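DUF596 domain-containing protein (Neisseria meningitidis, PDB 2O5H) is of unknown function, a conserved bacterial alpha-beta protein of the DUF596 family whose biochemical role remains to be established. Local coordinates at residues H10-H13 and K14-Q17; I57-K60 and E61-R65; E82-E85 and Q86-R89; V116-P119 and A120-V123. All coordinates share one frame; numbering follows the deposited sequence. Where two conformers were deposited one is given.

Contacts 1 to 3 are helical turns and contact 4 is the bend from helix 110-116 into strand 121-125. They touch in sequence through the fold. Contact 1 meets contact 2 where His13 CD2 lies 3.5 Å from Ile57 CD1; their centres are about 15 Å apart. Contact 2 packs on contact 3, centre to centre about 12 Å, and a long, weak ion pair joins Lys60 NZ to Glu85 OE1 at 3.3 Å. Contact 3 leans on contact 4 through Ile87 CG2 and Pro119 CB, 3.6 Å apart. Contacts 1 and 4 lie on opposite sides of the chain's centre, their own centres about 26 Å apart. No active site or ligand pocket is known.

Contact 1: H10-H13 and K14-Q17; sequences HDVH and KRYQ
Arg15 folds back along its helix to reach Asp11, one turn earlier. Its CB lies near Asp11 O. CG comes closest to that carbonyl, 3.3 Å from Asp11 O, because chi1 of -63° sets CG beside the backbone N, on the side of the preceding turn. CD passes Asp11 OD1 at 3.9 Å. The chain then bends at chi3 (-84°), and this turns the guanidinium across the carboxylate. NE reaches Asp11 OD2 at 3.1 Å in a salt bridge. NH2 adds a longer hydrogen bond to the same Asp11 OD2, at 3.3 Å. Both nitrogens come from the same face of the carboxylate, well above its plane, while the oxygen lies close to the plane of the guanidinium. The two flat groups are turned 44° against each other. OD2 is therefore held by two donors of one arginine.

Val12 lies beneath this group. Its CA is over one guanidinium face, 4.1 Å from Arg15 CZ, and its CG2 touches Arg15 NH2 at 3.3 Å. Three i to i+4 backbone bonds link the segments, among them Tyr16 N to Val12 O at 2.8 Å. Arg15 NH2 has a further salt-bridge partner, so the arginine joins an acid of its own helix to Glu50 of helix 48-64.

Helix 3-16 rests here on helix 48-64. Val12 packs on Glu50, and the Tyr16 ring reaches Ile57 and Leu58. Phe44, from a loop, meets the Tyr16 ring edge-to-face, and the Tyr16 hydroxyl is hydrogen-bonded to Asp23 of helix 20-30.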
loop_
_atom_site.group_PDB
_atom_site.type_symbol
_atom_site.label_atom_id
_atom_site.label_comp_id
_atom_site.label_asym_id
_atom_site.label_seq_id
_atom_site.Cartn_x
_atom_site.Cartn_y
_atom_site.Cartn_z
ATOM N N HIS A 10 -15.468 -12.442 16.695
ATOM C CA HIS A 10 -16.184 -13.421 15.860
ATOM C C HIS A 10 -17.070 -12.763 14.789
ATOM O O HIS A 10 -17.080 -13.196 13.628
ATOM C CB HIS A 10 -17.053 -14.305 16.764
ATOM C CG HIS A 10 -18.023 -15.185 16.023
ATOM N ND1 HIS A 10 -17.735 -16.492 15.696
ATOM C CD2 HIS A 10 -19.272 -14.952 15.557
ATOM C CE1 HIS A 10 -18.758 -17.023 15.054
ATOM N NE2 HIS A 10 -19.699 -16.104 14.944
ATOM N N ASP A 11 -17.815 -11.735 15.194
ATOM C CA ASP A 11 -18.759 -11.052 14.318
ATOM C C ASP A 11 -18.042 -10.286 13.195
ATOM O O ASP A 11 -18.447 -10.343 12.040
ATOM C CB ASP A 11 -19.630 -10.115 15.165
ATOM C CG ASP A 11 -20.426 -9.127 14.334
ATOM O OD1 ASP A 11 -21.274 -9.559 13.538
ATOM O OD2 ASP A 11 -20.196 -7.908 14.486
ATOM N N VAL A 12 -16.967 -9.589 13.533
ATOM C CA VAL A 12 -16.188 -8.837 12.530
ATOM C C VAL A 12 -15.564 -9.820 11.558
ATOM O O VAL A 12 -15.543 -9.599 10.342
ATOM C CB VAL A 12 -15.107 -7.951 13.211
ATOM C CG1 VAL A 12 -14.395 -7.092 12.211
ATOM C CG2 VAL A 12 -15.779 -7.063 14.249
ATOM N N HIS A 13 -15.074 -10.923 12.112
ATOM C CA HIS A 13 -14.466 -11.985 11.363
ATOM C C HIS A 13 -15.440 -12.524 10.319
ATOM O O HIS A 13 -15.077 -12.708 9.167
ATOM C CB HIS A 13 -14.042 -13.095 12.337
ATOM C CG HIS A 13 -12.977 -13.995 11.800
ATOM N ND1 HIS A 13 -13.251 -15.050 10.956
ATOM C CD2 HIS A 13 -11.634 -13.994 11.979
ATOM C CE1 HIS A 13 -12.121 -15.651 10.622
ATOM N NE2 HIS A 13 -11.125 -15.032 11.236
ATOM N N LYS A 14 -16.681 -12.788 10.734
ATOM C CA LYS A 14 -17.738 -13.220 9.818
ATOM C C LYS A 14 -18.098 -12.191 8.750
ATOM O O LYS A 14 -18.262 -12.539 7.567
ATOM C CB LYS A 14 -18.977 -13.627 10.616
ATOM C CG LYS A 14 -19.923 -14.512 9.844
ATOM C CD LYS A 14 -20.796 -15.353 10.770
ATOM C CE LYS A 14 -22.067 -15.764 10.031
ATOM N NZ LYS A 14 -23.011 -16.534 10.903
ATOM N N ARG A 15 -18.226 -10.926 9.146
ATOM C CA ARG A 15 -18.553 -9.872 8.194
ATOM C C ARG A 15 -17.427 -9.651 7.185
ATOM O O ARG A 15 -17.706 -9.379 6.034
ATOM C CB ARG A 15 -18.913 -8.571 8.905
ATOM C CG ARG A 15 -20.169 -8.709 9.760
ATOM C CD ARG A 15 -20.648 -7.372 10.312
ATOM N NE ARG A 15 -19.935 -7.017 11.538
ATOM C CZ ARG A 15 -19.055 -6.022 11.622
ATOM N NH1 ARG A 15 -18.820 -5.295 10.556
ATOM N NH2 ARG A 15 -18.432 -5.750 12.768
ATOM N N TYR A 16 -16.173 -9.796 7.604
ATOM C CA TYR A 16 -15.045 -9.567 6.678
ATOM C C TYR A 16 -14.963 -10.655 5.592
ATOM O O TYR A 16 -14.546 -10.404 4.447
ATOM C CB TYR A 16 -13.690 -9.346 7.414
ATOM C CG TYR A 16 -12.564 -9.097 6.411
ATOM C CD1 TYR A 16 -12.425 -7.851 5.782
ATOM C CD2 TYR A 16 -11.698 -10.128 6.042
ATOM C CE1 TYR A 16 -11.446 -7.634 4.844
ATOM C CE2 TYR A 16 -10.721 -9.942 5.078
ATOM C CZ TYR A 16 -10.593 -8.694 4.476
ATOM O OH TYR A 16 -9.606 -8.528 3.533
ATOM N N GLN A 17 -15.450 -11.853 5.923
ATOM C CA GLN A 17 -15.439 -12.997 5.009
ATOM C C GLN A 17 -15.974 -12.719 3.616
ATOM O O GLN A 17 -15.466 -13.270 2.645
ATOM C CB GLN A 17 -16.168 -14.185 5.640
ATOM C CG GLN A 17 -15.414 -15.516 5.491
ATOM C CD GLN A 17 -13.963 -15.459 6.013
ATOM O OE1 GLN A 17 -13.620 -14.647 6.890
ATOM N NE2 GLN A 17 -13.114 -16.336 5.475
#

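Contact 2: I57-K60 and E61-R65; sequences ILFK and ELLRR
Lys60 O accepts the backbone N-H of Arg64 in a 2.8 Å bond, the shortest of four successive helical bonds in this turn. The others run from Glu61 N to Ile57 O, from Leu62 N to Leu58 O and from Leu63 N to Phe59 O. They hold the last turns of helix 48-64 and fix the spacing of the side chains that touch one turn apart.

The main side-chain contact joins Phe59 and Leu63. Leu63 CD1 lies over one face of the Phe59 ring, 3.9 Å from its centroid and 21° off the ring normal. This is a CH-pi contact, with the methyl shifted toward the rim; its nearest ring atom is Phe59 CE2 at 3.6 Å. The two torsions explain the meeting. Phe59 CG is anti to its backbone N (chi1 175°), whereas Leu63 CG stands beside its own N (chi1 -66°) and leans back toward the ring. Leu62 has much the same first torsion. Its CD1 touches Leu58 CG at 4.0 Å and also approaches the carbonyl, 3.6 Å from Leu58 O.

On a more polar side, Glu61 OE2 faces Arg65 NH2 in a very short salt bridge. The link to Arg64 rests on one of two conformers and is doubtful. Arg65 has a second acidic partner, Glu21.

The turn is covered on several sides. Leu58 packs on Val24 and Leu62 on Thr27, both of helix 20-30. Leu63 meets Leu68 and Leu70 of strand 68-72. The Phe59 ring also meets the ring of Phe88, which belongs to helix 81-91.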
loop_
_atom_site.group_PDB
_atom_site.type_symbol
_atom_site.label_atom_id
_atom_site.label_comp_id
_atom_site.label_asym_id
_atom_site.label_seq_id
_atom_site.Cartn_x
_atom_site.Cartn_y
_atom_site.Cartn_z
ATOM N N ILE A 57 -6.960 -10.995 9.252
ATOM C CA ILE A 57 -7.596 -12.094 8.502
ATOM C C ILE A 57 -6.966 -12.170 7.099
ATOM O O ILE A 57 -6.674 -13.248 6.588
ATOM C CB ILE A 57 -9.126 -11.915 8.360
ATOM C CG1 ILE A 57 -9.797 -12.021 9.733
ATOM C CG2 ILE A 57 -9.748 -12.978 7.376
ATOM C CD1 ILE A 57 -11.161 -11.374 9.769
ATOM N N LEU A 58 -6.745 -11.008 6.491
ATOM C CA LEU A 58 -6.233 -10.961 5.134
ATOM C C LEU A 58 -4.776 -11.440 5.144
ATOM O O LEU A 58 -4.382 -12.273 4.338
ATOM C CB LEU A 58 -6.331 -9.530 4.575
ATOM C CG LEU A 58 -5.695 -9.214 3.188
ATOM C CD1 LEU A 58 -6.316 -10.096 2.051
ATOM C CD2 LEU A 58 -5.894 -7.729 2.907
ATOM N N PHE A 59 -3.999 -10.857 6.045
ATOM C CA PHE A 59 -2.598 -11.208 6.305
ATOM C C PHE A 59 -2.455 -12.721 6.469
ATOM O O PHE A 59 -1.647 -13.353 5.777
ATOM C CB PHE A 59 -2.236 -10.435 7.565
ATOM C CG PHE A 59 -0.885 -10.681 8.150
ATOM C CD1 PHE A 59 0.227 -9.991 7.681
ATOM C CD2 PHE A 59 -0.758 -11.497 9.293
ATOM C CE1 PHE A 59 1.491 -10.159 8.311
ATOM C CE2 PHE A 59 0.479 -11.675 9.928
ATOM C CZ PHE A 59 1.602 -10.996 9.438
ATOM N N LYS A 60 -3.222 -13.312 7.385
ATOM C CA LYS A 60 -3.127 -14.744 7.614
ATOM C C LYS A 60 -3.547 -15.557 6.397
ATOM O O LYS A 60 -2.950 -16.588 6.105
ATOM C CB LYS A 60 -3.941 -15.212 8.828
ATOM C CG LYS A 60 -3.368 -14.746 10.159
ATOM C CD LYS A 60 -3.661 -15.710 11.280
ATOM C CE LYS A 60 -5.163 -15.969 11.496
ATOM N NZ LYS A 60 -5.932 -14.734 11.786
ATOM N N GLU A 61 -4.563 -15.113 5.670
ATOM C CA GLU A 61 -4.976 -15.923 4.502
ATOM C C GLU A 61 -3.909 -15.931 3.382
ATOM O O GLU A 61 -3.660 -16.965 2.727
ATOM C CB GLU A 61 -6.316 -15.441 3.970
ATOM C CG GLU A 61 -6.918 -16.311 2.905
ATOM C CD GLU A 61 -7.402 -17.668 3.437
ATOM O OE1 GLU A 61 -7.299 -17.955 4.654
ATOM O OE2 GLU A 61 -7.910 -18.457 2.608
ATOM N N LEU A 62 -3.257 -14.794 3.185
ATOM C CA LEU A 62 -2.194 -14.724 2.210
ATOM C C LEU A 62 -1.016 -15.595 2.623
ATOM O O LEU A 62 -0.442 -16.290 1.772
ATOM C CB LEU A 62 -1.754 -13.276 1.999
ATOM C CG LEU A 62 -2.815 -12.366 1.385
ATOM C CD1 LEU A 62 -2.421 -10.896 1.677
ATOM C CD2 LEU A 62 -2.898 -12.591 -0.099
ATOM N N LEU A 63 -0.656 -15.558 3.911
ATOM C CA LEU A 63 0.421 -16.419 4.434
ATOM C C LEU A 63 0.046 -17.887 4.267
ATOM O O LEU A 63 0.860 -18.678 3.777
ATOM C CB LEU A 63 0.750 -16.108 5.898
ATOM C CG LEU A 63 1.356 -14.734 6.219
ATOM C CD1 LEU A 63 1.295 -14.475 7.746
ATOM C CD2 LEU A 63 2.781 -14.640 5.679
ATOM N N ARG A 64 -1.189 -18.226 4.650
ATOM C CA ARG A 64 -1.690 -19.605 4.626
ATOM C C ARG A 64 -1.720 -20.227 3.226
ATOM O O ARG A 64 -1.475 -21.433 3.057
ATOM C CB ARG A 64 -3.103 -19.664 5.201
ATOM C CG ARG A 64 -3.338 -20.887 6.065
ATOM C CD ARG A 64 -4.502 -21.778 5.631
ATOM N NE ARG A 64 -5.677 -21.086 5.099
ATOM C CZ ARG A 64 -6.084 -21.143 3.829
ATOM N NH1 ARG A 64 -5.411 -21.844 2.917
ATOM N NH2 ARG A 64 -7.176 -20.494 3.465
ATOM N N ARG A 65 -2.055 -19.402 2.237
ATOM C CA ARG A 65 -2.130 -19.832 0.865
ATOM C C ARG A 65 -0.751 -19.818 0.189
ATOM O O ARG A 65 -0.610 -20.212 -0.956
ATOM C CB ARG A 65 -3.179 -19.000 0.131
ATOM C CG ARG A 65 -4.547 -19.609 0.278
ATOM C CD ARG A 65 -5.640 -18.614 0.533
ATOM N NE ARG A 65 -6.293 -18.149 -0.672
ATOM C CZ ARG A 65 -7.533 -17.651 -0.746
ATOM N NH1 ARG A 65 -8.005 -17.247 -1.915
ATOM N NH2 ARG A 65 -8.316 -17.563 0.314
#

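Contact 3: E82-E85 and Q86-R89; sequences EEWE and QIFR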
loop_
_atom_site.group_PDB
_atom_site.type_symbol
_atom_site.label_atom_id
_atom_site.label_comp_id
_atom_site.label_asym_id
_atom_site.label_seq_id
_atom_site.Cartn_x
_atom_site.Cartn_y
_atom_site.Cartn_z
ATOM N N GLU A 82 -0.471 -18.188 12.231
ATOM C CA GLU A 82 -0.820 -17.892 13.617
ATOM C C GLU A 82 0.360 -17.286 14.398
ATOM O O GLU A 82 0.195 -16.315 15.121
ATOM C CB GLU A 82 -1.314 -19.165 14.328
ATOM C CG GLU A 82 -2.702 -19.621 13.882
ATOM C CD GLU A 82 -2.771 -20.069 12.395
ATOM O OE1 GLU A 82 -1.787 -20.651 11.839
ATOM O OE2 GLU A 82 -3.846 -19.816 11.785
ATOM N N GLU A 83 1.540 -17.882 14.249
ATOM C CA GLU A 83 2.751 -17.360 14.883
ATOM C C GLU A 83 3.051 -15.935 14.452
ATOM O O GLU A 83 3.423 -15.097 15.283
ATOM C CB GLU A 83 3.962 -18.256 14.602
ATOM C CG GLU A 83 3.944 -19.547 15.421
ATOM C CD GLU A 83 4.952 -20.564 14.938
ATOM O OE1 GLU A 83 5.630 -20.333 13.918
ATOM O OE2 GLU A 83 5.068 -21.607 15.601
ATOM N N TRP A 84 2.894 -15.655 13.159
ATOM C CA TRP A 84 3.180 -14.329 12.641
ATOM C C TRP A 84 2.129 -13.331 13.145
ATOM O O TRP A 84 2.447 -12.207 13.490
ATOM C CB TRP A 84 3.188 -14.328 11.126
ATOM C CG TRP A 84 4.491 -14.634 10.422
ATOM C CD1 TRP A 84 4.658 -15.505 9.385
ATOM C CD2 TRP A 84 5.770 -14.007 10.637
ATOM N NE1 TRP A 84 5.983 -15.488 8.944
ATOM C CE2 TRP A 84 6.676 -14.563 9.688
ATOM C CE3 TRP A 84 6.238 -13.022 11.531
ATOM C CZ2 TRP A 84 8.039 -14.174 9.619
ATOM C CZ3 TRP A 84 7.598 -12.613 11.442
ATOM C CH2 TRP A 84 8.474 -13.200 10.494
ATOM N N GLU A 85 0.874 -13.752 13.205
ATOM C CA GLU A 85 -0.128 -12.867 13.804
ATOM C C GLU A 85 0.292 -12.453 15.226
ATOM O O GLU A 85 0.192 -11.277 15.570
ATOM C CB GLU A 85 -1.532 -13.495 13.791
ATOM C CG GLU A 85 -2.598 -12.590 14.493
ATOM C CD GLU A 85 -3.945 -13.246 14.570
ATOM O OE1 GLU A 85 -3.982 -14.502 14.484
ATOM O OE2 GLU A 85 -4.958 -12.518 14.738
ATOM N N GLN A 86 0.784 -13.390 16.037
ATOM C CA GLN A 86 1.072 -13.112 17.450
ATOM C C GLN A 86 2.242 -12.151 17.570
ATOM O O GLN A 86 2.243 -11.249 18.426
ATOM C CB GLN A 86 1.368 -14.414 18.243
ATOM C CG GLN A 86 1.295 -14.253 19.754
ATOM C CD GLN A 86 -0.041 -13.609 20.193
ATOM O OE1 GLN A 86 -1.093 -14.202 20.023
ATOM N NE2 GLN A 86 0.008 -12.366 20.678
ATOM N N ILE A 87 3.224 -12.346 16.695
ATOM C CA ILE A 87 4.427 -11.521 16.650
ATOM C C ILE A 87 4.022 -10.058 16.366
ATOM O O ILE A 87 4.423 -9.131 17.092
ATOM C CB ILE A 87 5.413 -12.129 15.584
ATOM C CG1 ILE A 87 6.042 -13.406 16.181
ATOM C CG2 ILE A 87 6.509 -11.082 15.070
ATOM C CD1 ILE A 87 6.868 -14.262 15.173
ATOM N N PHE A 88 3.174 -9.882 15.361
ATOM C CA PHE A 88 2.653 -8.556 15.020
ATOM C C PHE A 88 1.698 -7.958 16.062
ATOM O O PHE A 88 1.859 -6.798 16.422
ATOM C CB PHE A 88 1.972 -8.610 13.651
ATOM C CG PHE A 88 2.927 -8.435 12.486
ATOM C CD1 PHE A 88 3.892 -9.418 12.174
ATOM C CD2 PHE A 88 2.854 -7.281 11.686
ATOM C CE1 PHE A 88 4.786 -9.242 11.092
ATOM C CE2 PHE A 88 3.748 -7.102 10.591
ATOM C CZ PHE A 88 4.699 -8.083 10.290
ATOM N N ARG A 89 0.735 -8.742 16.548
ATOM C CA ARG A 89 -0.157 -8.277 17.631
ATOM C C ARG A 89 0.590 -7.775 18.873
ATOM O O ARG A 89 0.190 -6.764 19.480
ATOM C CB ARG A 89 -1.207 -9.341 18.010
ATOM C CG ARG A 89 -2.388 -9.333 17.026
ATOM C CD ARG A 89 -3.521 -10.155 17.535
ATOM N NE ARG A 89 -4.505 -10.457 16.511
ATOM C CZ ARG A 89 -5.571 -9.710 16.231
ATOM N NH1 ARG A 89 -5.806 -8.580 16.891
ATOM N NH2 ARG A 89 -6.399 -10.103 15.265
#
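The guanidinium of Arg89 meets Glu85 at its edge, with Glu85 OE2 almost in the guanidinium plane. The other flat groups of this turn, the indole of Trp84 and the ring of Phe88, approach less regularly. Trp84 CE3 lies 4.1 Å from Phe88 CE1, at an oblique angle to the indole. Ile87 CD1 comes to the same atom, 3.9 Å from Trp84 CE3, and Ile87 CG2 also touches it. The benzene part of the indole is thus met by both neighbours from the following turn. Another ring, that of His79, packs edge-to-face with Trp84.

Glu85 and Arg89 run side by side and point the same way. Glu85 CG is anti to the backbone N (chi1 177°) and the chain stays extended, which carries the carboxylate out along the arginine. Arg89 NE binds Glu85 OE2 at 2.8 Å, and Arg89 NH2 binds the same Glu85 OE2 at 2.9 Å. The two donors differ in approach. NH2 arrives nearly in line with the C-O bond, while NE comes from above the carboxylate, 37° out of its plane. The planes of the two groups are 49° apart. Arg89 N also bonds to Glu85 O at 2.8 Å, so backbone and side chains join the same two residues.

Glu85 is buried, yet two N-H groups satisfy its OE2. Arg5 makes a long, weak ion pair with the same Glu85 OE2, and Lys60 is a long, weak partner of OE1. Arg89 NH1 forms another salt bridge, to Glu53 of helix 48-64. The cations gathered here probably favour an ionised Glu85.

Contact 4: V116-P119 and A120-V123; sequences VEAP and AYAV
Tyr121 turns back over Ala118 because its CG stands beside the backbone N (chi1 -64°) and its ring is rotated nearly perpendicular (chi2 -83°). The backbone between them helps. Pro119 has a helical conformation (psi -35°), while Ala118 is polyproline-like and Ala120 extended, so the chain bends sharply at the proline. This is the connection from helix 110-116 to strand 121-125 of the antiparallel sheet.

Ala118 CB points to the returning chain. It touches Tyr121 CE1 at 4.0 Å and comes to 3.3 Å from Ala120 O. Ala118 O lies over the same side of the ring, nearer CZ and CE2, obliquely, 3.9 Å from Tyr121 CZ. The phenol reaches past the bend to the end of the helix, where Val116 N lies near the ring plane at its edge.

No direct hydrogen bond between the two segments is clear. A water lies between them instead. It donates to Ala118 O at 2.6 Å. It also lies close to Tyr121 OH, though the modelled distance there is too short to be relied on.

Arg72 NH1 binds Pro119 O and, more weakly, Ala118 O. The bend is thereby tied to the region of strand 68-72, which also pairs with Tyr121 through backbone bonds to Gln71. Pro119 packs on Phe88 and Val91 of helix 81-91. At the far tip of the phenol, Tyr121 OH rests 3.2 Å from Val116 C.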
loop_
_atom_site.group_PDB
_atom_site.type_symbol
_atom_site.label_atom_id
_atom_site.label_comp_id
_atom_site.label_asym_id
_atom_site.label_seq_id
_atom_site.Cartn_x
_atom_site.Cartn_y
_atom_site.Cartn_z
ATOM N N VAL A 116 8.223 1.114 8.307
ATOM C CA VAL A 116 9.555 1.285 8.845
ATOM C C VAL A 116 9.795 0.599 10.191
ATOM O O VAL A 116 10.944 0.517 10.624
ATOM C CB VAL A 116 10.008 2.803 8.905
ATOM C CG1 VAL A 116 10.072 3.440 7.508
ATOM C CG2 VAL A 116 9.104 3.637 9.869
ATOM N N GLU A 117 8.765 0.080 10.851
ATOM C CA GLU A 117 9.048 -0.567 12.136
ATOM C C GLU A 117 8.343 -1.906 12.319
ATOM O O GLU A 117 8.315 -2.410 13.410
ATOM C CB GLU A 117 8.727 0.340 13.352
ATOM C CG GLU A 117 8.432 1.743 13.074
ATOM C CD GLU A 117 8.471 2.618 14.310
ATOM O OE1 GLU A 117 7.927 2.225 15.361
ATOM O OE2 GLU A 117 9.054 3.714 14.212
ATOM N N ALA A 118 7.796 -2.475 11.250
ATOM C CA ALA A 118 7.175 -3.816 11.288
ATOM C C ALA A 118 8.184 -4.890 11.714
ATOM O O ALA A 118 9.399 -4.741 11.450
ATOM C CB ALA A 118 6.579 -4.159 9.894
ATOM N N PRO A 119 7.720 -5.936 12.424
ATOM C CA PRO A 119 8.579 -7.118 12.715
ATOM C C PRO A 119 9.249 -7.745 11.477
ATOM O O PRO A 119 10.421 -8.219 11.543
ATOM C CB PRO A 119 7.583 -8.130 13.332
ATOM C CG PRO A 119 6.491 -7.322 13.868
ATOM C CD PRO A 119 6.399 -6.035 13.087
ATOM N N ALA A 120 8.525 -7.711 10.355
ATOM C CA ALA A 120 8.985 -8.262 9.102
ATOM C C ALA A 120 8.226 -7.649 7.913
ATOM O O ALA A 120 7.242 -6.880 8.098
ATOM C CB ALA A 120 8.858 -9.775 9.121
ATOM N N TYR A 121 8.678 -7.987 6.700
ATOM C CA TYR A 121 8.268 -7.278 5.457
ATOM C C TYR A 121 7.900 -8.259 4.367
ATOM O O TYR A 121 8.386 -9.398 4.321
ATOM C CB TYR A 121 9.373 -6.313 4.960
ATOM C CG TYR A 121 9.615 -5.215 5.956
ATOM C CD1 TYR A 121 8.798 -4.051 5.988
ATOM C CD2 TYR A 121 10.620 -5.351 6.923
ATOM C CE1 TYR A 121 9.004 -3.058 6.965
ATOM C CE2 TYR A 121 10.829 -4.385 7.874
ATOM C CZ TYR A 121 10.030 -3.235 7.896
ATOM O OH TYR A 121 10.300 -2.266 8.862
ATOM N N ALA A 122 7.021 -7.812 3.486
ATOM C CA ALA A 122 6.402 -8.691 2.499
ATOM C C ALA A 122 7.335 -9.159 1.371
ATOM O O ALA A 122 8.032 -8.357 0.717
ATOM C CB ALA A 122 5.111 -8.011 1.916
ATOM N N VAL A 123 7.317 -10.469 1.157
ATOM C CA VAL A 123 7.865 -11.124 -0.047
ATOM C C VAL A 123 6.738 -11.881 -0.722
ATOM O O VAL A 123 6.048 -12.675 -0.084
ATOM C CB VAL A 123 9.035 -12.074 0.309
ATOM C CG1 VAL A 123 9.583 -12.759 -0.945
ATOM C CG2 VAL A 123 10.123 -11.271 1.030
HETATM O O HOH W 1 11.345 -3.053 10.920
#